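Local coordinates for COBE (Pseudomonas aeruginosa, PDB 2W6K), which takes part in the biosynthesis of cobalamin (vitamin B12) and belongs to the CbiG C-terminal family, at residues 10-18 against 103-114; 26-37 against 126-135. One frame throughout, in Å; residues are numbered along the deposited sequence. Where two conformers were deposited one is given.

Contact 1: residues 10-18 against 103-114; sequences SLLIAGIGC and AEAAALALAERL. With SO4 (sulfate ion), chain B.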
ATOM      1  N   SER A  10       1.562   4.343 -14.948  1.00 34.56           N
ATOM      2  CA  SER A  10       1.681   5.234 -13.794  1.00 32.07           C
ATOM      3  C   SER A  10       0.968   4.644 -12.588  1.00 29.86           C
ATOM      4  O   SER A  10      -0.055   5.169 -12.131  1.00 30.27           O
ATOM      5  CB  SER A  10       1.074   6.592 -14.120  1.00 32.73           C
ATOM      6  OG  SER A  10      -0.248   6.419 -14.600  1.00 34.65           O
ATOM      7  N   LEU A  11       1.510   3.572 -12.037  1.00 25.86           N
ATOM      8  CA  LEU A  11       0.738   2.896 -11.021  1.00 22.45           C
ATOM      9  C   LEU A  11       0.849   3.510  -9.644  1.00 18.70           C
ATOM     10  O   LEU A  11       1.891   4.034  -9.250  1.00 18.18           O
ATOM     11  CB  LEU A  11       0.962   1.392 -11.009  1.00 24.22           C
ATOM     12  CG  LEU A  11       2.255   0.663 -10.804  1.00 26.74           C
ATOM     13  CD1 LEU A  11       2.451   0.366  -9.339  1.00 27.54           C
ATOM     14  CD2 LEU A  11       2.119  -0.619 -11.591  1.00 29.77           C
ATOM     15  N   LEU A  12      -0.259   3.440  -8.926  1.00 14.86           N
ATOM     16  CA  LEU A  12      -0.339   4.022  -7.606  1.00 11.31           C
ATOM     17  C   LEU A  12      -0.950   2.957  -6.710  1.00 11.25           C
ATOM     18  O   LEU A  12      -2.068   2.470  -6.975  1.00 10.19           O
ATOM     19  CB  LEU A  12      -1.248   5.232  -7.657  1.00 11.46           C
ATOM     20  CG  LEU A  12      -1.486   5.896  -6.295  1.00  9.54           C
ATOM     21  CD1 LEU A  12      -0.197   6.510  -5.724  1.00 12.07           C
ATOM     22  CD2 LEU A  12      -2.593   6.942  -6.469  1.00 11.77           C
ATOM     23  N   ILE A  13      -0.217   2.606  -5.656  1.00  9.93           N
ATOM     24  CA  ILE A  13      -0.617   1.530  -4.761  1.00  9.31           C
ATOM     25  C   ILE A  13      -0.822   2.076  -3.364  1.00  9.18           C
ATOM     26  O   ILE A  13       0.002   2.850  -2.899  1.00  9.17           O
ATOM     27  CB  ILE A  13       0.467   0.453  -4.668  1.00  9.20           C
ATOM     28  CG1 ILE A  13       0.795  -0.158  -6.055  1.00 10.34           C
ATOM     29  CG2 ILE A  13       0.084  -0.653  -3.673  1.00  9.11           C
ATOM     30  CD1 ILE A  13      -0.412  -0.798  -6.737  1.00 11.67           C
ATOM     31  N   ALA A  14      -1.879   1.629  -2.698  1.00  8.28           N
ATOM     32  CA  ALA A  14      -2.053   1.993  -1.273  1.00  7.81           C
ATOM     33  C   ALA A  14      -1.803   0.765  -0.422  1.00  8.13           C
ATOM     34  O   ALA A  14      -2.494  -0.228  -0.606  1.00  8.31           O
ATOM     35  CB  ALA A  14      -3.447   2.506  -1.018  1.00  8.48           C
ATOM     36  N   GLY A  15      -0.850   0.848   0.522  1.00  6.70           N
ATOM     37  CA  GLY A  15      -0.582  -0.225   1.465  1.00  7.34           C
ATOM     38  C   GLY A  15      -1.321   0.080   2.752  1.00  6.84           C
ATOM     39  O   GLY A  15      -1.419   1.252   3.157  1.00  8.31           O
ATOM     40  N   ILE A  16      -1.898  -0.947   3.369  1.00  6.39           N
ATOM     41  CA  ILE A  16      -2.763  -0.716   4.538  1.00  7.71           C
ATOM     42  C   ILE A  16      -2.435  -1.724   5.626  1.00  9.13           C
ATOM     43  O   ILE A  16      -2.323  -2.911   5.347  1.00  8.63           O
ATOM     44  CB  ILE A  16      -4.270  -0.871   4.164  1.00  8.52           C
ATOM     45  CG1 ILE A  16      -4.657   0.144   3.081  1.00  7.52           C
ATOM     46  CG2 ILE A  16      -5.168  -0.723   5.461  1.00  8.68           C
ATOM     47  CD1 ILE A  16      -6.156   0.119   2.608  1.00 10.73           C
ATOM     48  N   GLY A  17      -2.324  -1.237   6.868  1.00  9.99           N
ATOM     49  CA  GLY A  17      -2.165  -2.086   8.056  1.00 11.78           C
ATOM     50  C   GLY A  17      -3.179  -1.574   9.053  1.00 12.88           C
ATOM     51  O   GLY A  17      -3.385  -0.352   9.151  1.00 12.61           O
ATOM     52  N   CYS A  18      -3.894  -2.472   9.736  1.00 13.04           N
ATOM     53  CA  CYS A  18      -4.990  -2.001  10.595  1.00 15.31           C
ATOM     54  C   CYS A  18      -5.291  -2.981  11.716  1.00 16.34           C
ATOM     55  O   CYS A  18      -4.915  -4.154  11.620  1.00 17.03           O
ATOM     56  CB  CYS A  18      -6.255  -1.694   9.773  1.00 13.93           C
ATOM     57  SG  CYS A  18      -7.005  -3.144   8.958  1.00 16.67           S
ATOM     58  N   ALA A 103       2.034  -1.095   6.094  1.00  8.75           N
ATOM     59  CA  ALA A 103       1.514  -0.191   5.040  1.00  8.21           C
ATOM     60  C   ALA A 103       2.613   0.200   4.061  1.00  8.06           C
ATOM     61  O   ALA A 103       2.430   0.163   2.842  1.00  8.39           O
ATOM     62  CB  ALA A 103       0.902   1.050   5.670  1.00  9.12           C
ATOM     63  N   GLU A 104       3.755   0.625   4.591  1.00  7.74           N
ATOM     64  CA  GLU A 104       4.843   1.095   3.735  1.00  8.23           C
ATOM     65  C   GLU A 104       5.458  -0.060   2.916  1.00  8.65           C
ATOM     66  O   GLU A 104       5.634   0.052   1.703  1.00  8.06           O
ATOM     67  CB  GLU A 104       5.894   1.811   4.574  1.00  8.86           C
ATOM     68  CG  GLU A 104       5.345   3.089   5.134  1.00  9.99           C
ATOM     69  CD  GLU A 104       6.327   3.912   5.953  1.00 11.21           C
ATOM     70  OE1 GLU A 104       7.423   3.416   6.247  1.00 13.56           O
ATOM     71  OE2 GLU A 104       5.946   5.058   6.318  1.00 11.38           O
ATOM     72  N   ALA A 105       5.732  -1.171   3.581  1.00  8.49           N
ATOM     73  CA  ALA A 105       6.344  -2.328   2.893  1.00  8.36           C
ATOM     74  C   ALA A 105       5.424  -2.935   1.872  1.00  7.77           C
ATOM     75  O   ALA A 105       5.888  -3.287   0.795  1.00  8.76           O
ATOM     76  CB  ALA A 105       6.811  -3.389   3.888  1.00  8.48           C
ATOM     77  N   ALA A 106       4.122  -3.026   2.176  1.00 10.15           N
ATOM     78  CA  ALA A 106       3.176  -3.667   1.231  1.00  8.22           C
ATOM     79  C   ALA A 106       2.981  -2.788  -0.012  1.00  8.80           C
ATOM     80  O   ALA A 106       2.899  -3.292  -1.146  1.00  9.29           O
ATOM     81  CB  ALA A 106       1.845  -4.001   1.890  1.00  9.51           C
ATOM     82  N   ALA A 107       2.962  -1.479   0.200  1.00  8.51           N
ATOM     83  CA  ALA A 107       2.836  -0.536  -0.910  1.00  8.44           C
ATOM     84  C   ALA A 107       4.016  -0.680  -1.884  1.00  8.54           C
ATOM     85  O   ALA A 107       3.807  -0.843  -3.093  1.00  9.94           O
ATOM     86  CB  ALA A 107       2.687   0.910  -0.394  1.00  9.15           C
ATOM     87  N   LEU A 108       5.242  -0.634  -1.358  1.00  9.09           N
ATOM     88  CA  LEU A 108       6.427  -0.757  -2.177  1.00 10.17           C
ATOM     89  C   LEU A 108       6.446  -2.112  -2.889  1.00 10.37           C
ATOM     90  O   LEU A 108       6.685  -2.172  -4.105  1.00 11.50           O
ATOM     91  CB  LEU A 108       7.668  -0.596  -1.306  1.00 11.36           C
ATOM     92  CG  LEU A 108       7.981   0.833  -0.871  1.00 11.53           C
ATOM     93  CD1 LEU A 108       9.072   0.780   0.187  1.00 13.45           C
ATOM     94  CD2 LEU A 108       8.410   1.659  -2.099  1.00 12.55           C
ATOM     95  N   ALA A 109       6.222  -3.185  -2.127  1.00 10.34           N
ATOM     96  CA  ALA A 109       6.287  -4.569  -2.648  1.00 10.80           C
ATOM     97  C   ALA A 109       5.353  -4.809  -3.808  1.00 11.35           C
ATOM     98  O   ALA A 109       5.783  -5.310  -4.858  1.00 12.19           O
ATOM     99  CB  ALA A 109       6.056  -5.593  -1.527  1.00 10.06           C
ATOM    100  N   LEU A 110       4.088  -4.416  -3.656  1.00 10.82           N
ATOM    101  CA  LEU A 110       3.120  -4.624  -4.707  1.00 10.96           C
ATOM    102  C   LEU A 110       3.434  -3.742  -5.917  1.00 11.39           C
ATOM    103  O   LEU A 110       3.311  -4.196  -7.060  1.00 11.61           O
ATOM    104  CB  LEU A 110       1.687  -4.386  -4.210  1.00 10.91           C
ATOM    105  CG  LEU A 110       0.600  -4.722  -5.230  1.00  9.80           C
ATOM    106  CD1 LEU A 110       0.677  -6.234  -5.620  1.00 11.07           C
ATOM    107  CD2 LEU A 110      -0.774  -4.383  -4.711  1.00 10.51           C
ATOM    108  N   ALA A 111       3.827  -2.491  -5.687  1.00 10.59           N
ATOM    109  CA  ALA A 111       4.102  -1.591  -6.820  1.00 10.97           C
ATOM    110  C   ALA A 111       5.206  -2.174  -7.697  1.00 11.95           C
ATOM    111  O   ALA A 111       5.097  -2.174  -8.927  1.00 13.01           O
ATOM    112  CB  ALA A 111       4.490  -0.201  -6.334  1.00 10.72           C
ATOM    113  N   GLU A 112       6.240  -2.703  -7.059  1.00 12.41           N
ATOM    114  CA  GLU A 112       7.404  -3.240  -7.808  1.00 14.44           C
ATOM    115  C   GLU A 112       7.065  -4.524  -8.537  1.00 15.17           C
ATOM    116  O   GLU A 112       7.593  -4.762  -9.630  1.00 15.16           O
ATOM    117  CB  GLU A 112       8.626  -3.418  -6.899  1.00 14.63           C
ATOM    118  CG  GLU A 112       9.124  -2.088  -6.358  1.00 17.02           C
ATOM    119  CD  GLU A 112      10.531  -2.132  -5.789  1.00 19.88           C
ATOM    120  OE1 GLU A 112      11.000  -3.235  -5.460  1.00 21.43           O
ATOM    121  OE2 GLU A 112      11.127  -1.036  -5.650  1.00 22.35           O
ATOM    122  N   ARG A 113       6.203  -5.355  -7.940  1.00 15.45           N
ATOM    123  CA  ARG A 113       5.743  -6.596  -8.575  1.00 16.27           C
ATOM    124  C   ARG A 113       4.837  -6.419  -9.767  1.00 16.61           C
ATOM    125  O   ARG A 113       4.999  -7.139 -10.770  1.00 17.13           O
ATOM    126  CB  ARG A 113       5.085  -7.536  -7.555  1.00 17.70           C
ATOM    127  CG  ARG A 113       6.136  -8.218  -6.789  1.00 20.04           C
ATOM    128  CD  ARG A 113       5.745  -8.767  -5.456  1.00 23.24           C
ATOM    129  NE  ARG A 113       6.960  -9.366  -4.934  1.00 25.05           N
ATOM    130  CZ  ARG A 113       7.991  -8.681  -4.444  1.00 26.95           C
ATOM    131  NH1 ARG A 113       9.065  -9.335  -4.039  1.00 27.74           N
ATOM    132  NH2 ARG A 113       7.955  -7.348  -4.354  1.00 27.32           N
ATOM    133  N   LEU A 114       3.873  -5.502  -9.662  1.00 14.69           N
ATOM    134  CA  LEU A 114       3.016  -5.167 -10.789  1.00 14.16           C
ATOM    135  C   LEU A 114       3.773  -4.378 -11.843  1.00 15.16           C
ATOM    136  O   LEU A 114       3.512  -4.558 -13.045  1.00 14.65           O
ATOM    137  CB  LEU A 114       1.766  -4.384 -10.342  1.00 13.28           C
ATOM    138  CG  LEU A 114       0.807  -5.133  -9.420  1.00 13.19           C
ATOM    139  CD1 LEU A 114      -0.267  -4.169  -8.842  1.00 14.53           C
ATOM    140  CD2 LEU A 114       0.175  -6.373 -10.091  1.00 13.54           C
TER
HETATM  141  S   SO4 B1140       1.811  -0.299   9.876  1.00 13.59           S
HETATM  142  O1  SO4 B1140       1.006   0.183  11.045  1.00 19.44           O
HETATM  143  O2  SO4 B1140       2.328  -1.630  10.165  1.00 16.13           O
HETATM  144  O3  SO4 B1140       2.913   0.622   9.695  1.00 17.46           O
HETATM  145  O4  SO4 B1140       0.957  -0.333   8.724  1.00 18.00           O

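Contact 2: residues 26-37 against 126-135; sequences HLRALLERTLGE and RSDDRASIAL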
ATOM      1  N   HIS A  26     -14.090   3.119   7.669  1.00 10.87           N
ATOM      2  CA  HIS A  26     -12.980   3.745   8.352  1.00 12.11           C
ATOM      3  C   HIS A  26     -11.781   3.759   7.430  1.00 10.73           C
ATOM      4  O   HIS A  26     -11.153   4.825   7.203  1.00 11.59           O
ATOM      5  CB  HIS A  26     -12.637   2.966   9.607  1.00 12.79           C
ATOM      6  CG  HIS A  26     -11.566   3.602  10.433  1.00 17.72           C
ATOM      7  ND1 HIS A  26     -11.823   4.186  11.652  1.00 21.16           N
ATOM      8  CD2 HIS A  26     -10.236   3.741  10.216  1.00 21.31           C
ATOM      9  CE1 HIS A  26     -10.693   4.651  12.160  1.00 22.78           C
ATOM     10  NE2 HIS A  26      -9.718   4.404  11.303  1.00 24.20           N
ATOM     11  N   LEU A  27     -11.476   2.598   6.855  1.00  9.85           N
ATOM     12  CA  LEU A  27     -10.322   2.510   5.956  1.00  9.46           C
ATOM     13  C   LEU A  27     -10.494   3.475   4.786  1.00  9.37           C
ATOM     14  O   LEU A  27      -9.537   4.152   4.389  1.00 10.15           O
ATOM     15  CB  LEU A  27     -10.131   1.071   5.442  1.00  9.10           C
ATOM     16  CG  LEU A  27      -9.745   0.037   6.505  1.00  9.40           C
ATOM     17  CD1 LEU A  27      -9.587  -1.324   5.918  1.00 10.76           C
ATOM     18  CD2 LEU A  27      -8.429   0.459   7.156  1.00 12.73           C
ATOM     19  N   ARG A  28     -11.705   3.541   4.228  1.00  9.55           N
ATOM     20  CA  ARG A  28     -11.924   4.407   3.058  1.00  9.72           C
ATOM     21  C   ARG A  28     -11.678   5.873   3.410  1.00 10.53           C
ATOM     22  O   ARG A  28     -11.084   6.600   2.617  1.00  9.69           O
ATOM     23  CB  ARG A  28     -13.338   4.228   2.484  1.00 10.30           C
ATOM     24  CG  ARG A  28     -13.567   5.122   1.265  1.00 11.98           C
ATOM     25  CD  ARG A  28     -14.962   4.973   0.694  1.00 11.65           C
ATOM     26  NE  ARG A  28     -15.974   5.415   1.649  1.00 14.60           N
ATOM     27  CZ  ARG A  28     -17.241   4.999   1.642  1.00 17.83           C
ATOM     28  NH1 ARG A  28     -18.096   5.440   2.557  1.00 21.42           N
ATOM     29  NH2 ARG A  28     -17.672   4.154   0.715  1.00 14.56           N
ATOM     30  N   ALA A  29     -12.146   6.295   4.583  1.00  9.95           N
ATOM     31  CA  ALA A  29     -11.969   7.716   5.008  1.00 11.14           C
ATOM     32  C   ALA A  29     -10.487   8.059   5.193  1.00 10.75           C
ATOM     33  O   ALA A  29     -10.016   9.116   4.778  1.00 12.21           O
ATOM     34  CB  ALA A  29     -12.742   8.024   6.264  1.00 11.33           C
ATOM     35  N   LEU A  30      -9.741   7.135   5.772  1.00  9.94           N
ATOM     36  CA  LEU A  30      -8.334   7.377   5.959  1.00  9.70           C
ATOM     37  C   LEU A  30      -7.586   7.356   4.620  1.00  8.96           C
ATOM     38  O   LEU A  30      -6.676   8.162   4.399  1.00  8.41           O
ATOM     39  CB  LEU A  30      -7.742   6.382   6.927  1.00  9.13           C
ATOM     40  CG  LEU A  30      -6.262   6.598   7.273  1.00 12.01           C
ATOM     41  CD1 LEU A  30      -5.982   7.955   7.936  1.00 14.90           C
ATOM     42  CD2 LEU A  30      -5.799   5.496   8.199  1.00 12.87           C
ATOM     43  N   LEU A  31      -7.980   6.436   3.744  1.00  8.85           N
ATOM     44  CA  LEU A  31      -7.399   6.337   2.416  1.00  8.56           C
ATOM     45  C   LEU A  31      -7.635   7.644   1.653  1.00  8.82           C
ATOM     46  O   LEU A  31      -6.704   8.175   1.044  1.00  8.61           O
ATOM     47  CB  LEU A  31      -8.010   5.157   1.641  1.00  8.81           C
ATOM     48  CG  LEU A  31      -7.532   4.897   0.200  1.00  8.70           C
ATOM     49  CD1 LEU A  31      -6.012   4.650   0.136  1.00  9.46           C
ATOM     50  CD2 LEU A  31      -8.264   3.717  -0.367  1.00  8.90           C
ATOM     51  N   GLU A  32      -8.869   8.140   1.697  1.00 10.56           N
ATOM     52  CA  GLU A  32      -9.229   9.388   0.992  1.00 11.93           C
ATOM     53  C   GLU A  32      -8.397  10.557   1.493  1.00 12.26           C
ATOM     54  O   GLU A  32      -7.908  11.386   0.692  1.00 12.62           O
ATOM     55  CB  GLU A  32     -10.705   9.683   1.210  1.00 13.07           C
ATOM     56  CG  GLU A  32     -11.597   8.988   0.262  1.00 18.82           C
ATOM     57  CD  GLU A  32     -13.011   9.555   0.336  1.00 23.59           C
ATOM     58  OE1 GLU A  32     -13.522  10.021  -0.710  1.00 28.80           O
ATOM     59  OE2 GLU A  32     -13.584   9.565   1.443  1.00 26.88           O
ATOM     60  N   ARG A  33      -8.226  10.637   2.809  1.00 20.00           N
ATOM     61  CA  ARG A  33      -7.409  11.682   3.413  1.00 20.00           C
ATOM     62  C   ARG A  33      -5.960  11.588   2.945  1.00 20.00           C
ATOM     63  O   ARG A  33      -5.342  12.595   2.602  1.00 13.63           O
ATOM     64  CB  ARG A  33      -7.475  11.598   4.939  1.00 20.00           C
ATOM     65  CG  ARG A  33      -8.017  12.851   5.607  1.00 20.00           C
ATOM     66  CD  ARG A  33      -9.533  12.913   5.517  1.00 20.00           C
ATOM     67  NE  ARG A  33      -9.985  13.373   4.206  1.00 20.00           N
ATOM     68  CZ  ARG A  33     -11.140  13.024   3.650  1.00 20.00           C
ATOM     69  NH1 ARG A  33     -11.469  13.492   2.453  1.00 20.00           N
ATOM     70  NH2 ARG A  33     -11.966  12.207   4.289  1.00 20.00           N
ATOM     71  N   THR A  34      -5.426  10.371   2.936  1.00 12.43           N
ATOM     72  CA  THR A  34      -4.027  10.145   2.582  1.00 11.43           C
ATOM     73  C   THR A  34      -3.761  10.508   1.115  1.00 11.61           C
ATOM     74  O   THR A  34      -2.766  11.170   0.790  1.00 11.72           O
ATOM     75  CB  THR A  34      -3.630   8.683   2.866  1.00 11.06           C
ATOM     76  OG1 THR A  34      -3.849   8.392   4.258  1.00 13.20           O
ATOM     77  CG2 THR A  34      -2.156   8.500   2.566  1.00 13.46           C
ATOM     78  N   LEU A  35      -4.685  10.105   0.256  1.00 10.09           N
ATOM     79  CA  LEU A  35      -4.634  10.439  -1.156  1.00 11.10           C
ATOM     80  C   LEU A  35      -4.700  11.953  -1.355  1.00 10.87           C
ATOM     81  O   LEU A  35      -3.956  12.495  -2.168  1.00 12.55           O
ATOM     82  CB  LEU A  35      -5.786   9.767  -1.907  1.00 11.28           C
ATOM     83  CG  LEU A  35      -5.523   8.266  -2.138  1.00 10.59           C
ATOM     84  CD1 LEU A  35      -6.833   7.585  -2.486  1.00 11.42           C
ATOM     85  CD2 LEU A  35      -4.494   7.955  -3.197  1.00 12.87           C
ATOM     86  N   GLY A  36      -5.591  12.606  -0.616  1.00 11.43           N
ATOM     87  CA  GLY A  36      -5.789  14.080  -0.720  1.00 12.19           C
ATOM     88  C   GLY A  36      -4.515  14.833  -0.407  1.00 13.29           C
ATOM     89  O   GLY A  36      -4.151  15.802  -1.104  1.00 12.35           O
ATOM     90  N   GLU A  37      -3.821  14.394   0.641  1.00 12.92           N
ATOM     91  CA  GLU A  37      -2.570  15.060   1.038  1.00 14.67           C
ATOM     92  C   GLU A  37      -1.579  15.082  -0.099  1.00 13.74           C
ATOM     93  O   GLU A  37      -0.806  16.045  -0.254  1.00 13.44           O
ATOM     94  CB  GLU A  37      -1.972  14.364   2.247  1.00 15.13           C
ATOM     95  CG  GLU A  37      -2.765  14.590   3.495  1.00 18.12           C
ATOM     96  CD  GLU A  37      -1.972  14.219   4.728  1.00 25.74           C
ATOM     97  OE1 GLU A  37      -1.665  13.018   4.913  1.00 28.06           O
ATOM     98  OE2 GLU A  37      -1.668  15.140   5.517  1.00 28.60           O
ATOM     99  N   ARG A 126       0.354   7.660   6.683  1.00 12.67           N
ATOM    100  CA  ARG A 126      -0.588   8.411   7.532  1.00 14.27           C
ATOM    101  C   ARG A 126      -1.270   7.420   8.481  1.00 14.53           C
ATOM    102  O   ARG A 126      -1.696   6.318   8.081  1.00 12.75           O
ATOM    103  CB  ARG A 126      -1.584   9.178   6.669  1.00 13.99           C
ATOM    104  CG  ARG A 126      -2.614  10.007   7.464  1.00 16.34           C
ATOM    105  CD  ARG A 126      -3.492  10.849   6.530  1.00 18.26           C
ATOM    106  NE  ARG A 126      -4.399  11.717   7.286  0.80 24.12           N
ATOM    107  CZ  ARG A 126      -4.083  12.909   7.792  0.80 27.58           C
ATOM    108  NH1 ARG A 126      -2.862  13.414   7.649  0.80 27.63           N
ATOM    109  NH2 ARG A 126      -5.005  13.602   8.465  0.80 27.86           N
ATOM    110  N   SER A 127      -1.369   7.802   9.749  1.00 15.30           N
ATOM    111  CA  SER A 127      -1.817   6.880  10.783  1.00 17.17           C
ATOM    112  C   SER A 127      -2.916   7.488  11.653  1.00 18.56           C
ATOM    113  O   SER A 127      -2.911   8.705  11.910  1.00 18.37           O
ATOM    114  CB  SER A 127      -0.630   6.537  11.689  1.00 17.43           C
ATOM    115  OG  SER A 127       0.404   5.920  10.939  1.00 19.95           O
ATOM    116  N   ASP A 128      -3.880   6.656  12.040  1.00 19.39           N
ATOM    117  CA  ASP A 128      -4.684   6.939  13.240  1.00 20.65           C
ATOM    118  C   ASP A 128      -4.513   5.793  14.218  1.00 21.70           C
ATOM    119  O   ASP A 128      -3.577   5.002  14.110  1.00 23.06           O
ATOM    120  CB  ASP A 128      -6.135   7.314  12.913  1.00 21.60           C
ATOM    121  CG  ASP A 128      -6.891   6.224  12.164  1.00 19.00           C
ATOM    122  OD1 ASP A 128      -6.613   5.053  12.407  1.00 17.12           O
ATOM    123  OD2 ASP A 128      -7.773   6.569  11.344  1.00 21.94           O
ATOM    124  N   ASP A 129      -5.395   5.674  15.201  1.00 22.64           N
ATOM    125  CA  ASP A 129      -5.172   4.656  16.213  1.00 23.30           C
ATOM    126  C   ASP A 129      -5.630   3.232  15.779  1.00 22.20           C
ATOM    127  O   ASP A 129      -5.225   2.203  16.363  1.00 24.18           O
ATOM    128  CB  ASP A 129      -5.749   5.201  17.519  0.60 23.86           C
ATOM    129  CG  ASP A 129      -5.349   6.673  17.733  0.60 25.32           C
ATOM    130  OD1 ASP A 129      -4.207   6.931  18.172  0.60 24.75           O
ATOM    131  OD2 ASP A 129      -6.145   7.589  17.400  0.60 30.26           O
ATOM    132  N   ARG A 130      -6.361   3.168  14.661  1.00 20.38           N
ATOM    133  CA  ARG A 130      -6.802   1.879  14.180  0.50 19.76           C
ATOM    134  C   ARG A 130      -6.141   1.438  12.871  1.00 18.05           C
ATOM    135  O   ARG A 130      -6.053   0.248  12.612  1.00 18.87           O
ATOM    136  CB  ARG A 130      -8.333   1.774  14.158  0.50 20.06           C
ATOM    137  CG  ARG A 130      -8.983   1.911  15.564  0.50 23.06           C
ATOM    138  CD  ARG A 130      -8.938   0.604  16.364  0.50 25.44           C
ATOM    139  NE  ARG A 130      -9.170   0.789  17.801  0.50 28.02           N
ATOM    140  CZ  ARG A 130      -8.346   0.373  18.761  0.50 28.50           C
ATOM    141  NH1 ARG A 130      -7.224  -0.270  18.466  0.50 29.42           N
ATOM    142  NH2 ARG A 130      -8.651   0.585  20.034  0.50 30.70           N
ATOM    143  N   ALA A 131      -5.606   2.374  12.088  1.00 16.31           N
ATOM    144  CA  ALA A 131      -5.028   1.988  10.779  1.00 13.21           C
ATOM    145  C   ALA A 131      -3.903   2.903  10.305  1.00 11.77           C
ATOM    146  O   ALA A 131      -3.788   4.047  10.733  1.00 10.96           O
ATOM    147  CB  ALA A 131      -6.137   1.961   9.743  1.00 13.37           C
ATOM    148  N   SER A 132      -3.089   2.408   9.361  1.00 10.68           N
ATOM    149  CA  SER A 132      -2.072   3.230   8.733  1.00 10.47           C
ATOM    150  C   SER A 132      -2.172   2.980   7.232  1.00  8.60           C
ATOM    151  O   SER A 132      -2.424   1.852   6.824  1.00  9.27           O
ATOM    152  CB  SER A 132      -0.660   2.836   9.167  1.00 12.05           C
ATOM    153  OG  SER A 132      -0.318   3.468  10.406  1.00 16.43           O
ATOM    154  N   ILE A 133      -1.970   4.030   6.452  1.00  9.13           N
ATOM    155  CA  ILE A 133      -1.997   3.891   4.997  1.00  9.08           C
ATOM    156  C   ILE A 133      -0.769   4.562   4.371  1.00  8.69           C
ATOM    157  O   ILE A 133      -0.356   5.665   4.774  1.00  8.36           O
ATOM    158  CB  ILE A 133      -3.327   4.426   4.393  1.00  9.27           C
ATOM    159  CG1 ILE A 133      -4.511   3.619   4.974  1.00 11.69           C
ATOM    160  CG2 ILE A 133      -3.288   4.359   2.860  1.00 10.02           C
ATOM    161  CD1 ILE A 133      -5.855   3.828   4.333  1.00 12.39           C
ATOM    162  N   ALA A 134      -0.137   3.879   3.419  1.00  7.55           N
ATOM    163  CA  ALA A 134       0.978   4.493   2.685  1.00  7.32           C
ATOM    164  C   ALA A 134       0.738   4.378   1.189  1.00  7.64           C
ATOM    165  O   ALA A 134       0.054   3.475   0.734  1.00  8.55           O
ATOM    166  CB  ALA A 134       2.302   3.843   3.046  1.00  8.87           C
ATOM    167  N   LEU A 135       1.366   5.258   0.443  1.00  8.69           N
ATOM    168  CA  LEU A 135       1.194   5.269  -1.023  1.00  8.54           C
ATOM    169  C   LEU A 135       2.528   5.080  -1.709  1.00 10.08           C
ATOM    170  O   LEU A 135       3.520   5.679  -1.317  1.00  9.65           O
ATOM    171  CB  LEU A 135       0.544   6.588  -1.487  1.00  8.96           C
ATOM    172  CG  LEU A 135      -0.784   6.988  -0.826  1.00  7.71           C
ATOM    173  CD1 LEU A 135      -1.170   8.399  -1.321  1.00 11.55           C
ATOM    174  CD2 LEU A 135      -1.850   5.963  -1.178  1.00 10.61           C
TER

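Contact 1: residues 10-18 against 103-114
I13 faces the helix that runs beneath strand 12-18, and its branches reach A107, L110, A111 and L114, about two turns of it. CG1 rests on A111, 3.7 Å from its CB; CG2 settles over the carbonyl of A107 and also meets CD2 of L110 at 4.0 Å, crossing it at about a right angle. CD1 turns toward the strand's N terminus to meet CD1 of L114. L11 extends the apolar strip: with CG between the backbone N and the carbonyl carbon (chi1 59°), CD1 comes down on A111, 3.6 Å from its CA, and CD2 reaches CB of L114. Farther on, G15 brings the backbones together, its CA 3.3 Å from O of A103 in a CA-H...O contact, and CB of A107 packs beneath its N. Strand and helix axes, at 149°, approach to 5.9 Å. Beside G17 a sulfate, probably from the crystallisation liquor, sits at the start of the helix; its O4 accepts from N of A103 at 2.9 Å, and S101, V102 and K125 also hold it. No conventional hydrogen bond joins the segments: small residues and aliphatic contacts hold helix to sheet, while the ion suggests that this helix end can accommodate an anion.

Contact 2: residues 26-37 against 126-135
Helix 26-37 runs at 37° to strand 131-135, the two axes 8.6 Å apart at their closest, and also meets R126 on the adjoining strand. I133 sits at the centre. Its CD1 is pressed against the helix backbone, 3.4 Å from N of L31, and CG1 passes CD2 of L30 while CG2 touches CD1 of L31. L30, its CG anti to the backbone N (chi1 -176°), divides its methyls between the strands: CD2 lies 3.5 Å from O of A131, and CD1 rests on CG of R126. A131 in turn packs its CB against CD2 of L27. Farther along, CG2 of T34 and CD2 of L35 meet the isobutyl group of L135. The segment 126-135 is a beta-hairpin, with R126 and I133 paired through both backbone hydrogen bonds, and the helix covers one face of it as part of a three-layer alpha/beta/alpha sandwich. Polar contacts close both ends. In the turn, OD1 of D128 accepts from N of R130 and N of A131, forming an Asx motif. NE2 of H26 bonds to OD2 of D128 at 2.9 Å, on the syn side and tilted from the ring plane, and weakly to OD1, in plane at the ring edge; imidazole and carboxylate planes stand 77° apart. At the other end R126 stretches fully extended from CG to NE alongside T34, whose OG1 lies 3.4 Å from CD of R126. This hydroxyl donates back to O of L30, 2.8 Å away, which also accepts from N of T34 on the opposite face of the carbonyl. The arginine ends at E37, its NH1 3.0 Å from OE2 in a salt bridge, and as near to OE1, tying the last turn of the helix to strand 119-127.

In the fold
Contacts 1 and 2 lie on opposite faces of one mixed sheet, their centres 13 Å apart. Strands 12-18 and 131-138 are antiparallel neighbours in it, joined by probable hydrogen bonds from N of G15 to O of A134 and from N of S132 to O of G17. Helix 102-115 packs on one face and helix 24-37 on the other, where L31 also reaches A14. Along the chain the segments alternate: strand 12-18 leads into helix 24-37, and helix 102-115 into strand 119-127, so each contact joins an early element to a late one. Together they place one helix on each face of a layered alpha/beta/alpha domain.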